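Local coordinates for BH0236 protein (Bacillus halodurans, PDB 5T7A) that probably binds beta-1,3-glucan as a family 56 carbohydrate-binding module, serving in the recognition and hydrolysis of this polysaccharide, at residues Leu96-Thr101 with Glu112-Ser117; Arg58-His63 with Gly81-Val86; His32-Ala37 with Tyr102-Pro107. All coordinates share one frame; numbering follows the deposited sequence.

All three contacts lie in one antiparallel beta fold of eight strands, without helix, consistent with a beta sandwich. Interaction 1 is the hairpin of strands 95-103 and 108-117. Interaction 2, about 13 Å from it centre to centre, joins strands 60-66 and 82-88 across strand 72-79 and closes along the chain before interaction 1 opens, lying inside the loop that interaction 3 spans. Interaction 3 sits toward one end of the fold, about 16 Å from interaction 1 and 11 Å from interaction 2, and its segments alternate in sequence with those of interaction 1. Strand 95-103 ties them together: it carries interactions 1 and 3 and borders strand 60-66 of interaction 2.

Interaction 1: Leu96-Thr101 with Glu112-Ser117; sequences LEYSFT and EWFTYS. With EDO (1,2-ethanediol), chain E.
Tyr-98 and Phe-114 form a hydrogen-bonded pair in the antiparallel beta hairpin of strands 95-103 and 108-117, at one margin of the module's all-beta fold. Two backbone bonds join them, Tyr-98 N to Phe-114 O at 3.0 Å and Phe-114 N to Tyr-98 O at 2.8 Å. Leu-96 and Tyr-116 repeat the pattern farther along, and between them Glu-97 and Thr-115 make the non-hydrogen-bonded pair, their side chains side by side on the hairpin's other surface.

The apolar packing centres on Tyr-98. With CG between the backbone N and the carbonyl carbon (chi1 58°), the ring reaches over the partner strand, where Phe-114 CB sits above one face, 3.7 Å from the Tyr-98 ring centroid, while Tyr-116 CB lies at its edge. Ile-39 and Ile-49 add to this packing. Were a serine here, Phe-114 CB would probably lose the ring face it rests on, leaving a gap beside those isoleucines.

On the opposite surface the Trp-113 indole is sandwiched: Ser-99 CB meets one face, 4.2 Å from the six-membered ring's centroid, and an ethanediol, probably from the crystallisation liquor, covers the other. The diol's O2 donates to Glu-97 OE2 at 2.8 Å.

Water completes the polar contacts: one molecule accepts from Tyr-98 OH at 2.7 Å and donates to Thr-115 O, also at 2.7 Å.

Interaction 2: Arg58-His63 with Gly81-Val86; sequences RYVDVH and GEWERV. With EDO (1,2-ethanediol), chain D.
Val-60 drives one methyl straight into the face of Trp-83. CG2 stands 3.5 Å from the centroid of the five-membered ring, only 3° off its normal, a nearly ideal CH-pi contact that brings the methyl about equally close to CG, CD1, CD2 and NE1. The valine's rotation explains this: CG1 is anti to the backbone N (chi1 -179°), which leaves CG2 on the side facing the indole.

The six-membered ring carries on under the backbone that leads into Val-60. Tyr-59 CA meets Trp-83 CH2 at 3.5 Å, and Arg-58 O comes obliquely to the same carbon at 3.6 Å. Val-60 N lies 3.7 Å from Trp-83 CZ3; this amide is buried here, and its backbone partner is Met-76 on the strand between. Two residues farther along the strand, Val-62 CG1 touches Arg-85 CB at 3.9 Å, the side chains crossing at about a right angle before the arginine leads away.

No hydrogen bond joins the two segments. In the antiparallel order of this beta fold, strand 72-79 lies between strands 60-66 and 82-88, and Val-60, Val-62, Trp-83 and Arg-85 all point their CB atoms toward the other segment. The run is roughly the same in both segments, their directions 29° apart.

Farther out, Met-76 packs against both valines, and Arg-85 makes a cation-pi contact with Tyr-74. Arg-58 turns its guanidinium away from the indole, with NE in a salt bridge to Glu-103, while Tyr-59 OH is hydrogen-bonded to Gln-108. An ethanediol, probably a crystallisation additive, is modelled beside Arg-58 NH2 and Tyr-59 OH, but it crowds the tyrosine too closely for its position to be trusted.

Interaction 3: His32-Ala37 with Tyr102-Pro107; sequences HPDYTA and YEKLGP. With EDO (1,2-ethanediol), chain C; EDO (1,2-ethanediol), chain D.
Asp-34 OD2 is gripped by two hydroxyls. Tyr-102 OH donates to Asp-34 OD2 at 2.6 Å, meeting the anti lone pair of that oxygen, and O1 of an ethanediol, probably a crystallisation additive, donates to the same Asp-34 OD2 at 2.5 Å. The other oxygen receives the lysine: Lys-104 NZ, in one of the two conformers modelled, so the bond need not be permanent, forms a salt bridge with Asp-34 OD1 at 2.8 Å, coming from the syn side but 24° out of the carboxylate plane. That ammonium also donates to the diol's O1, so the small ligand bridges both partners of the salt bridge.

The carboxylate stands nearly upright to the phenol, the two planes 81° apart, and OD2 lies at the ring's edge. CG of Asp-34 is anti to its carbonyl carbon (chi1 -71°), which leads the acid group out toward strand 95-103. Behind it, Asp-34 N donates to His-32 ND1 at 3.0 Å, fixing the imidazole beside the turn.

Below the polar cluster the aromatic rings meet: the edge of Tyr-35 points toward the face of Tyr-102 in an offset edge-to-face pair, with Tyr-35 CE2 4.0 Å from Tyr-102 CE1. Phe-51 packs against both rings.

His-32 N and O bond to Tyr-35 O and N, making Asp-34 part of a type I beta turn, the tight two-residue connection of the beta hairpin formed by strands 28-32 and 35-40.

Interaction 1: Leu96-Thr101 with Glu112-Ser117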
loop_
_atom_site.group_PDB
_atom_site.type_symbol
_atom_site.label_atom_id
_atom_site.label_comp_id
_atom_site.label_asym_id
_atom_site.label_seq_id
_atom_site.Cartn_x
_atom_site.Cartn_y
_atom_site.Cartn_z
ATOM N N LEU A 96 0.549 -10.863 -2.535
ATOM C CA LEU A 96 1.212 -9.558 -2.385
ATOM C C LEU A 96 1.206 -9.224 -0.899
ATOM O O LEU A 96 0.172 -9.164 -0.251
ATOM C CB LEU A 96 0.450 -8.508 -3.206
ATOM C CG LEU A 96 0.864 -7.050 -2.943
ATOM C CD1 LEU A 96 2.227 -6.790 -3.528
ATOM C CD2 LEU A 96 -0.168 -6.174 -3.637
ATOM N N GLU A 97 2.404 -8.996 -0.361
ATOM C CA GLU A 97 2.545 -8.534 1.017
ATOM C C GLU A 97 3.054 -7.104 0.956
ATOM O O GLU A 97 3.913 -6.786 0.147
ATOM C CB GLU A 97 3.446 -9.449 1.841
ATOM C CG GLU A 97 2.694 -10.749 2.256
ATOM C CD GLU A 97 3.613 -11.669 2.978
ATOM O OE1 GLU A 97 4.460 -12.264 2.273
ATOM O OE2 GLU A 97 3.469 -11.789 4.220
ATOM N N TYR A 98 2.571 -6.240 1.852
ATOM C CA TYR A 98 2.847 -4.825 1.734
ATOM C C TYR A 98 2.765 -4.177 3.092
ATOM O O TYR A 98 1.996 -4.579 3.962
ATOM C CB TYR A 98 1.898 -4.132 0.764
ATOM C CG TYR A 98 0.434 -4.247 1.093
ATOM C CD1 TYR A 98 -0.288 -5.399 0.759
ATOM C CD2 TYR A 98 -0.271 -3.205 1.672
ATOM C CE1 TYR A 98 -1.612 -5.523 1.048
ATOM C CE2 TYR A 98 -1.577 -3.307 1.964
ATOM C CZ TYR A 98 -2.277 -4.431 1.665
ATOM O OH TYR A 98 -3.615 -4.510 1.972
ATOM N N SER A 99 3.677 -3.220 3.300
ATOM C CA SER A 99 3.704 -2.420 4.539
ATOM C C SER A 99 4.023 -1.005 4.162
ATOM O O SER A 99 4.387 -0.746 2.997
ATOM C CB SER A 99 4.728 -2.937 5.492
ATOM O OG SER A 99 6.013 -2.979 4.872
ATOM N N PHE A 100 3.837 -0.081 5.101
ATOM C CA PHE A 100 4.047 1.319 4.824
ATOM C C PHE A 100 4.966 1.983 5.808
ATOM O O PHE A 100 4.960 1.641 6.999
ATOM C CB PHE A 100 2.706 2.085 4.839
ATOM C CG PHE A 100 1.666 1.476 3.918
ATOM C CD1 PHE A 100 1.585 1.840 2.601
ATOM C CD2 PHE A 100 0.775 0.515 4.416
ATOM C CE1 PHE A 100 0.602 1.273 1.762
ATOM C CE2 PHE A 100 -0.148 -0.031 3.603
ATOM C CZ PHE A 100 -0.255 0.315 2.270
ATOM N N THR A 101 5.638 3.026 5.321
ATOM C CA THR A 101 6.303 3.963 6.214
ATOM C C THR A 101 5.683 5.317 5.859
ATOM O O THR A 101 5.818 5.757 4.718
ATOM C CB THR A 101 7.840 3.928 6.044
ATOM O OG1 THR A 101 8.352 2.648 6.432
ATOM C CG2 THR A 101 8.486 5.011 6.896
ATOM N N GLU A 112 2.956 -2.952 10.162
ATOM C CA GLU A 112 3.087 -4.353 9.946
ATOM C C GLU A 112 2.922 -4.673 8.483
ATOM O O GLU A 112 2.530 -3.823 7.706
ATOM C CB GLU A 112 1.992 -5.087 10.765
ATOM C CG GLU A 112 0.615 -4.928 10.163
ATOM C CD GLU A 112 -0.489 -5.170 11.148
ATOM O OE1 GLU A 112 -0.721 -4.282 11.985
ATOM O OE2 GLU A 112 -1.107 -6.262 11.030
ATOM N N TRP A 113 3.198 -5.929 8.114
ATOM C CA TRP A 113 2.967 -6.435 6.797
ATOM C C TRP A 113 1.552 -6.930 6.673
ATOM O O TRP A 113 1.097 -7.790 7.453
ATOM C CB TRP A 113 3.906 -7.596 6.496
ATOM C CG TRP A 113 5.294 -7.185 6.310
ATOM C CD1 TRP A 113 6.317 -7.200 7.258
ATOM C CD2 TRP A 113 5.885 -6.743 5.091
ATOM N NE1 TRP A 113 7.482 -6.725 6.695
ATOM C CE2 TRP A 113 7.246 -6.457 5.360
ATOM C CE3 TRP A 113 5.394 -6.542 3.806
ATOM C CZ2 TRP A 113 8.104 -6.014 4.368
ATOM C CZ3 TRP A 113 6.240 -6.107 2.848
ATOM C CH2 TRP A 113 7.573 -5.845 3.128
ATOM N N PHE A 114 0.827 -6.411 5.682
ATOM C CA PHE A 114 -0.469 -6.871 5.270
ATOM C C PHE A 114 -0.331 -7.844 4.115
ATOM O O PHE A 114 0.703 -7.873 3.454
ATOM C CB PHE A 114 -1.359 -5.678 4.837
ATOM C CG PHE A 114 -1.498 -4.658 5.922
ATOM C CD1 PHE A 114 -2.370 -4.868 6.994
ATOM C CD2 PHE A 114 -0.785 -3.489 5.867
ATOM C CE1 PHE A 114 -2.464 -3.943 8.026
ATOM C CE2 PHE A 114 -0.889 -2.538 6.877
ATOM C CZ PHE A 114 -1.756 -2.750 7.927
ATOM N N THR A 115 -1.378 -8.642 3.885
ATOM C CA THR A 115 -1.356 -9.654 2.799
ATOM C C THR A 115 -2.601 -9.560 1.946
ATOM O O THR A 115 -3.692 -9.281 2.501
ATOM C CB THR A 115 -1.102 -11.118 3.335
ATOM O OG1 THR A 115 -0.854 -11.981 2.225
ATOM C CG2 THR A 115 -2.204 -11.549 4.143
ATOM N N TYR A 116 -2.408 -9.731 0.647
ATOM C CA TYR A 116 -3.474 -9.765 -0.332
ATOM C C TYR A 116 -3.259 -10.948 -1.263
ATOM O O TYR A 116 -2.152 -11.133 -1.768
ATOM C CB TYR A 116 -3.477 -8.456 -1.164
ATOM C CG TYR A 116 -4.373 -8.498 -2.360
ATOM C CD1 TYR A 116 -5.750 -8.386 -2.172
ATOM C CD2 TYR A 116 -3.879 -8.562 -3.645
ATOM C CE1 TYR A 116 -6.594 -8.475 -3.257
ATOM C CE2 TYR A 116 -4.723 -8.652 -4.747
ATOM C CZ TYR A 116 -6.068 -8.620 -4.552
ATOM O OH TYR A 116 -6.838 -8.707 -5.709
ATOM N N SER A 117 -4.264 -11.793 -1.512
ATOM C CA SER A 117 -4.130 -12.827 -2.558
ATOM C C SER A 117 -4.977 -12.452 -3.750
ATOM O O SER A 117 -6.184 -12.201 -3.619
ATOM C CB SER A 117 -4.505 -14.250 -2.072
ATOM O OG SER A 117 -4.282 -15.300 -3.036
HETATM C C1 EDO E . 6.919 -10.218 4.447
HETATM O O1 EDO E . 8.148 -10.885 4.217
HETATM C C2 EDO E . 6.599 -10.431 5.891
HETATM O O2 EDO E . 5.519 -11.346 6.043
HETATM O O HOH W 1 1.602 -10.462 5.789
HETATM O O HOH W 2 -4.883 -6.889 2.085
#

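Interaction 2: Arg58-His63 with Gly81-Val86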
loop_
_atom_site.group_PDB
_atom_site.type_symbol
_atom_site.label_atom_id
_atom_site.label_comp_id
_atom_site.label_asym_id
_atom_site.label_seq_id
_atom_site.Cartn_x
_atom_site.Cartn_y
_atom_site.Cartn_z
ATOM N N ARG A 58 3.676 14.164 4.666
ATOM C CA ARG A 58 4.628 14.769 3.744
ATOM C C ARG A 58 5.057 13.727 2.688
ATOM O O ARG A 58 5.349 14.074 1.514
ATOM C CB ARG A 58 5.820 15.289 4.472
ATOM C CG ARG A 58 5.546 16.540 5.306
ATOM C CD ARG A 58 6.858 17.096 5.871
ATOM N NE ARG A 58 7.388 16.320 6.983
ATOM C CZ ARG A 58 8.635 15.883 7.064
ATOM N NH1 ARG A 58 9.504 16.085 6.050
ATOM N NH2 ARG A 58 8.996 15.231 8.103
ATOM N N TYR A 59 5.043 12.464 3.067
ATOM C CA TYR A 59 5.430 11.364 2.183
ATOM C C TYR A 59 4.926 10.055 2.759
ATOM O O TYR A 59 4.723 9.938 3.983
ATOM C CB TYR A 59 6.950 11.267 2.041
ATOM C CG TYR A 59 7.737 11.072 3.297
ATOM C CD1 TYR A 59 7.991 9.820 3.814
ATOM C CD2 TYR A 59 8.214 12.155 4.021
ATOM C CE1 TYR A 59 8.701 9.656 5.003
ATOM C CE2 TYR A 59 8.970 11.989 5.204
ATOM C CZ TYR A 59 9.204 10.761 5.688
ATOM O OH TYR A 59 9.898 10.594 6.877
ATOM N N VAL A 60 4.735 9.100 1.855
ATOM C CA VAL A 60 4.464 7.688 2.293
ATOM C C VAL A 60 5.229 6.784 1.335
ATOM O O VAL A 60 5.147 6.953 0.134
ATOM C CB VAL A 60 2.961 7.365 2.180
ATOM C CG1 VAL A 60 2.729 5.972 2.644
ATOM C CG2 VAL A 60 2.153 8.334 3.015
ATOM N N ASP A 61 6.006 5.857 1.903
ATOM C CA ASP A 61 6.655 4.769 1.173
ATOM C C ASP A 61 5.888 3.463 1.372
ATOM O O ASP A 61 5.310 3.230 2.441
ATOM C CB ASP A 61 8.047 4.541 1.652
ATOM C CG ASP A 61 8.970 5.735 1.404
ATOM O OD1 ASP A 61 8.706 6.520 0.499
ATOM O OD2 ASP A 61 9.960 5.885 2.165
ATOM N N VAL A 62 5.875 2.636 0.322
ATOM C CA VAL A 62 5.380 1.299 0.424
ATOM C C VAL A 62 6.488 0.298 0.241
ATOM O O VAL A 62 7.413 0.529 -0.568
ATOM C CB VAL A 62 4.210 1.054 -0.564
ATOM C CG1 VAL A 62 4.629 1.187 -2.026
ATOM C CG2 VAL A 62 3.550 -0.274 -0.302
ATOM N N HIS A 63 6.425 -0.767 1.014
ATOM C CA HIS A 63 7.404 -1.909 1.004
ATOM C C HIS A 63 6.585 -3.100 0.542
ATOM O O HIS A 63 5.492 -3.327 1.074
ATOM C CB HIS A 63 7.932 -2.156 2.404
ATOM C CG HIS A 63 8.326 -0.902 3.115
ATOM N ND1 HIS A 63 9.370 -0.092 2.683
ATOM C CD2 HIS A 63 7.762 -0.250 4.143
ATOM C CE1 HIS A 63 9.434 0.985 3.442
ATOM N NE2 HIS A 63 8.483 0.913 4.346
ATOM N N GLY A 81 -4.751 13.891 -1.343
ATOM C CA GLY A 81 -4.612 13.523 0.071
ATOM C C GLY A 81 -4.465 12.025 0.351
ATOM O O GLY A 81 -4.344 11.644 1.544
ATOM N N GLU A 82 -4.469 11.214 -0.707
ATOM C CA GLU A 82 -4.287 9.763 -0.643
ATOM C C GLU A 82 -2.961 9.484 -1.278
ATOM O O GLU A 82 -2.390 10.399 -1.882
ATOM C CB GLU A 82 -5.370 9.029 -1.428
ATOM C CG GLU A 82 -6.771 9.181 -0.900
ATOM C CD GLU A 82 -7.688 8.200 -1.554
ATOM O OE1 GLU A 82 -8.157 7.297 -0.867
ATOM O OE2 GLU A 82 -7.893 8.244 -2.787
ATOM N N TRP A 83 -2.471 8.253 -1.143
ATOM C CA TRP A 83 -1.176 7.824 -1.701
ATOM C C TRP A 83 -1.408 6.465 -2.370
ATOM O O TRP A 83 -2.082 5.572 -1.842
ATOM C CB TRP A 83 -0.134 7.750 -0.659
ATOM C CG TRP A 83 0.139 9.032 0.025
ATOM C CD1 TRP A 83 -0.633 9.666 0.975
ATOM C CD2 TRP A 83 1.233 9.905 -0.234
ATOM N NE1 TRP A 83 -0.057 10.838 1.327
ATOM C CE2 TRP A 83 1.055 11.038 0.560
ATOM C CE3 TRP A 83 2.340 9.839 -1.072
ATOM C CZ2 TRP A 83 1.976 12.075 0.570
ATOM C CZ3 TRP A 83 3.233 10.917 -1.060
ATOM C CH2 TRP A 83 3.019 11.994 -0.239
ATOM N N GLU A 84 -0.822 6.288 -3.548
ATOM C CA GLU A 84 -1.085 5.093 -4.366
ATOM C C GLU A 84 0.171 4.505 -4.949
ATOM O O GLU A 84 1.142 5.249 -5.233
ATOM C CB GLU A 84 -1.965 5.447 -5.551
ATOM C CG GLU A 84 -3.329 5.873 -5.096
ATOM C CD GLU A 84 -4.270 6.316 -6.224
ATOM O OE1 GLU A 84 -3.808 7.094 -7.138
ATOM O OE2 GLU A 84 -5.483 5.960 -6.128
ATOM N N ARG A 85 0.142 3.190 -5.129
ATOM C CA ARG A 85 1.147 2.478 -5.912
ATOM C C ARG A 85 0.396 1.383 -6.700
ATOM O O ARG A 85 -0.187 0.481 -6.126
ATOM C CB ARG A 85 2.241 1.896 -5.051
ATOM C CG ARG A 85 3.204 0.993 -5.793
ATOM C CD ARG A 85 4.188 1.746 -6.598
ATOM N NE ARG A 85 4.946 0.792 -7.439
ATOM C CZ ARG A 85 5.848 1.229 -8.300
ATOM N NH1 ARG A 85 6.122 2.525 -8.348
ATOM N NH2 ARG A 85 6.471 0.347 -9.083
ATOM N N VAL A 86 0.548 1.411 -8.014
ATOM C CA VAL A 86 -0.014 0.381 -8.898
ATOM C C VAL A 86 0.965 -0.792 -8.981
ATOM O O VAL A 86 2.174 -0.609 -9.164
ATOM C CB VAL A 86 -0.340 0.989 -10.304
ATOM C CG1 VAL A 86 -0.837 -0.086 -11.260
ATOM C CG2 VAL A 86 -1.391 2.073 -10.215
HETATM C C1 EDO D . 11.555 13.026 8.005
HETATM O O1 EDO D . 11.675 14.252 8.792
HETATM C C2 EDO D . 10.293 12.397 8.460
HETATM O O2 EDO D . 10.504 11.683 9.547
#

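Interaction 3: His32-Ala37 with Tyr102-Pro107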
loop_
_atom_site.group_PDB
_atom_site.type_symbol
_atom_site.label_atom_id
_atom_site.label_comp_id
_atom_site.label_asym_id
_atom_site.label_seq_id
_atom_site.Cartn_x
_atom_site.Cartn_y
_atom_site.Cartn_z
ATOM N N HIS A 32 -6.557 1.863 10.962
ATOM C CA HIS A 32 -5.812 2.245 12.161
ATOM C C HIS A 32 -6.133 3.715 12.361
ATOM O O HIS A 32 -6.402 4.438 11.391
ATOM C CB HIS A 32 -4.301 2.088 12.004
ATOM C CG HIS A 32 -3.514 2.528 13.198
ATOM N ND1 HIS A 32 -3.063 3.819 13.368
ATOM C CD2 HIS A 32 -3.095 1.846 14.277
ATOM C CE1 HIS A 32 -2.413 3.919 14.510
ATOM N NE2 HIS A 32 -2.443 2.733 15.095
ATOM N N PRO A 33 -6.128 4.240 13.603
ATOM C CA PRO A 33 -6.438 5.663 13.690
ATOM C C PRO A 33 -5.682 6.626 12.744
ATOM O O PRO A 33 -6.235 7.641 12.316
ATOM C CB PRO A 33 -6.128 5.972 15.172
ATOM C CG PRO A 33 -6.539 4.752 15.800
ATOM C CD PRO A 33 -6.016 3.677 14.941
ATOM N N ASP A 34 -4.448 6.307 12.368
ATOM C CA ASP A 34 -3.709 7.078 11.400
ATOM C C ASP A 34 -4.009 6.865 9.951
ATOM O O ASP A 34 -3.575 7.664 9.159
ATOM C CB ASP A 34 -2.214 6.797 11.587
ATOM C CG ASP A 34 -1.637 7.386 12.851
ATOM O OD1 ASP A 34 -2.308 8.173 13.514
ATOM O OD2 ASP A 34 -0.447 7.113 13.146
ATOM N N TYR A 35 -4.765 5.848 9.541
ATOM C CA TYR A 35 -4.921 5.544 8.093
ATOM C C TYR A 35 -5.988 4.484 7.804
ATOM O O TYR A 35 -6.234 3.540 8.596
ATOM C CB TYR A 35 -3.592 5.039 7.496
ATOM C CG TYR A 35 -3.038 3.785 8.101
ATOM C CD1 TYR A 35 -3.452 2.549 7.720
ATOM C CD2 TYR A 35 -2.089 3.853 9.130
ATOM C CE1 TYR A 35 -2.969 1.363 8.300
ATOM C CE2 TYR A 35 -1.622 2.694 9.742
ATOM C CZ TYR A 35 -2.094 1.465 9.332
ATOM O OH TYR A 35 -1.648 0.287 9.902
ATOM N N THR A 36 -6.492 4.553 6.572
ATOM C CA THR A 36 -7.117 3.411 5.903
ATOM C C THR A 36 -6.134 3.014 4.809
ATOM O O THR A 36 -5.562 3.935 4.127
ATOM C CB THR A 36 -8.420 3.767 5.217
ATOM O OG1 THR A 36 -9.291 4.360 6.194
ATOM C CG2 THR A 36 -9.077 2.535 4.665
ATOM N N ALA A 37 -5.854 1.714 4.683
ATOM C CA ALA A 37 -4.907 1.299 3.656
ATOM C C ALA A 37 -5.315 -0.038 3.102
ATOM O O ALA A 37 -5.997 -0.803 3.768
ATOM C CB ALA A 37 -3.483 1.202 4.197
ATOM N N TYR A 102 5.055 5.955 6.846
ATOM C CA TYR A 102 4.352 7.193 6.628
ATOM C C TYR A 102 4.787 8.266 7.577
ATOM O O TYR A 102 5.067 8.039 8.723
ATOM C CB TYR A 102 2.841 7.011 6.772
ATOM C CG TYR A 102 2.351 6.525 8.064
ATOM C CD1 TYR A 102 2.337 5.182 8.393
ATOM C CD2 TYR A 102 1.784 7.442 8.992
ATOM C CE1 TYR A 102 1.830 4.771 9.630
ATOM C CE2 TYR A 102 1.282 7.031 10.195
ATOM C CZ TYR A 102 1.272 5.689 10.525
ATOM O OH TYR A 102 0.783 5.259 11.724
ATOM N N GLU A 103 4.843 9.471 7.052
ATOM C CA GLU A 103 5.199 10.623 7.881
ATOM C C GLU A 103 3.890 11.139 8.545
ATOM O O GLU A 103 2.781 11.105 7.951
ATOM C CB GLU A 103 5.785 11.667 6.989
ATOM C CG GLU A 103 6.373 12.872 7.713
ATOM C CD GLU A 103 5.394 13.990 7.930
ATOM O OE1 GLU A 103 4.269 14.014 7.374
ATOM O OE2 GLU A 103 5.778 14.909 8.715
ATOM N N LYS A 104 4.003 11.642 9.758
ATOM C CA LYS A 104 2.853 12.282 10.413
ATOM C C LYS A 104 3.382 13.329 11.381
ATOM O O LYS A 104 3.912 12.989 12.406
ATOM C CB LYS A 104 2.001 11.257 11.186
ATOM C CG LYS A 104 0.772 11.865 11.903
ATOM C CD LYS A 104 -0.183 10.853 12.529
ATOM C CE LYS A 104 0.402 10.314 13.836
ATOM N NZ LYS A 104 -0.608 9.978 14.856
ATOM N N LEU A 105 3.236 14.596 11.031
ATOM C CA LEU A 105 3.557 15.706 11.994
ATOM C C LEU A 105 5.048 15.687 12.428
ATOM O O LEU A 105 5.373 16.078 13.549
ATOM C CB LEU A 105 2.624 15.671 13.211
ATOM C CG LEU A 105 1.164 15.847 12.818
ATOM C CD1 LEU A 105 0.273 15.628 14.036
ATOM C CD2 LEU A 105 0.857 17.144 12.107
ATOM N N GLY A 106 5.905 15.221 11.519
ATOM C CA GLY A 106 7.361 15.305 11.622
ATOM C C GLY A 106 8.044 13.954 11.524
ATOM O O GLY A 106 8.757 13.692 10.544
ATOM N N PRO A 107 7.799 13.085 12.501
ATOM C CA PRO A 107 8.381 11.729 12.470
ATOM C C PRO A 107 7.697 10.846 11.475
ATOM O O PRO A 107 6.690 11.253 10.874
ATOM C CB PRO A 107 8.071 11.171 13.824
ATOM C CG PRO A 107 7.533 12.296 14.596
ATOM C CD PRO A 107 7.003 13.280 13.691
HETATM C C1 EDO C . 1.872 7.171 15.506
HETATM O O1 EDO C . 0.394 7.165 15.525
HETATM C C2 EDO C . 2.311 6.523 16.788
HETATM O O2 EDO C . 2.055 7.392 17.854
HETATM C C1 EDO D . 11.555 13.026 8.005
HETATM O O1 EDO D . 11.675 14.252 8.792
HETATM C C2 EDO D . 10.293 12.397 8.460
HETATM O O2 EDO D . 10.504 11.683 9.547
#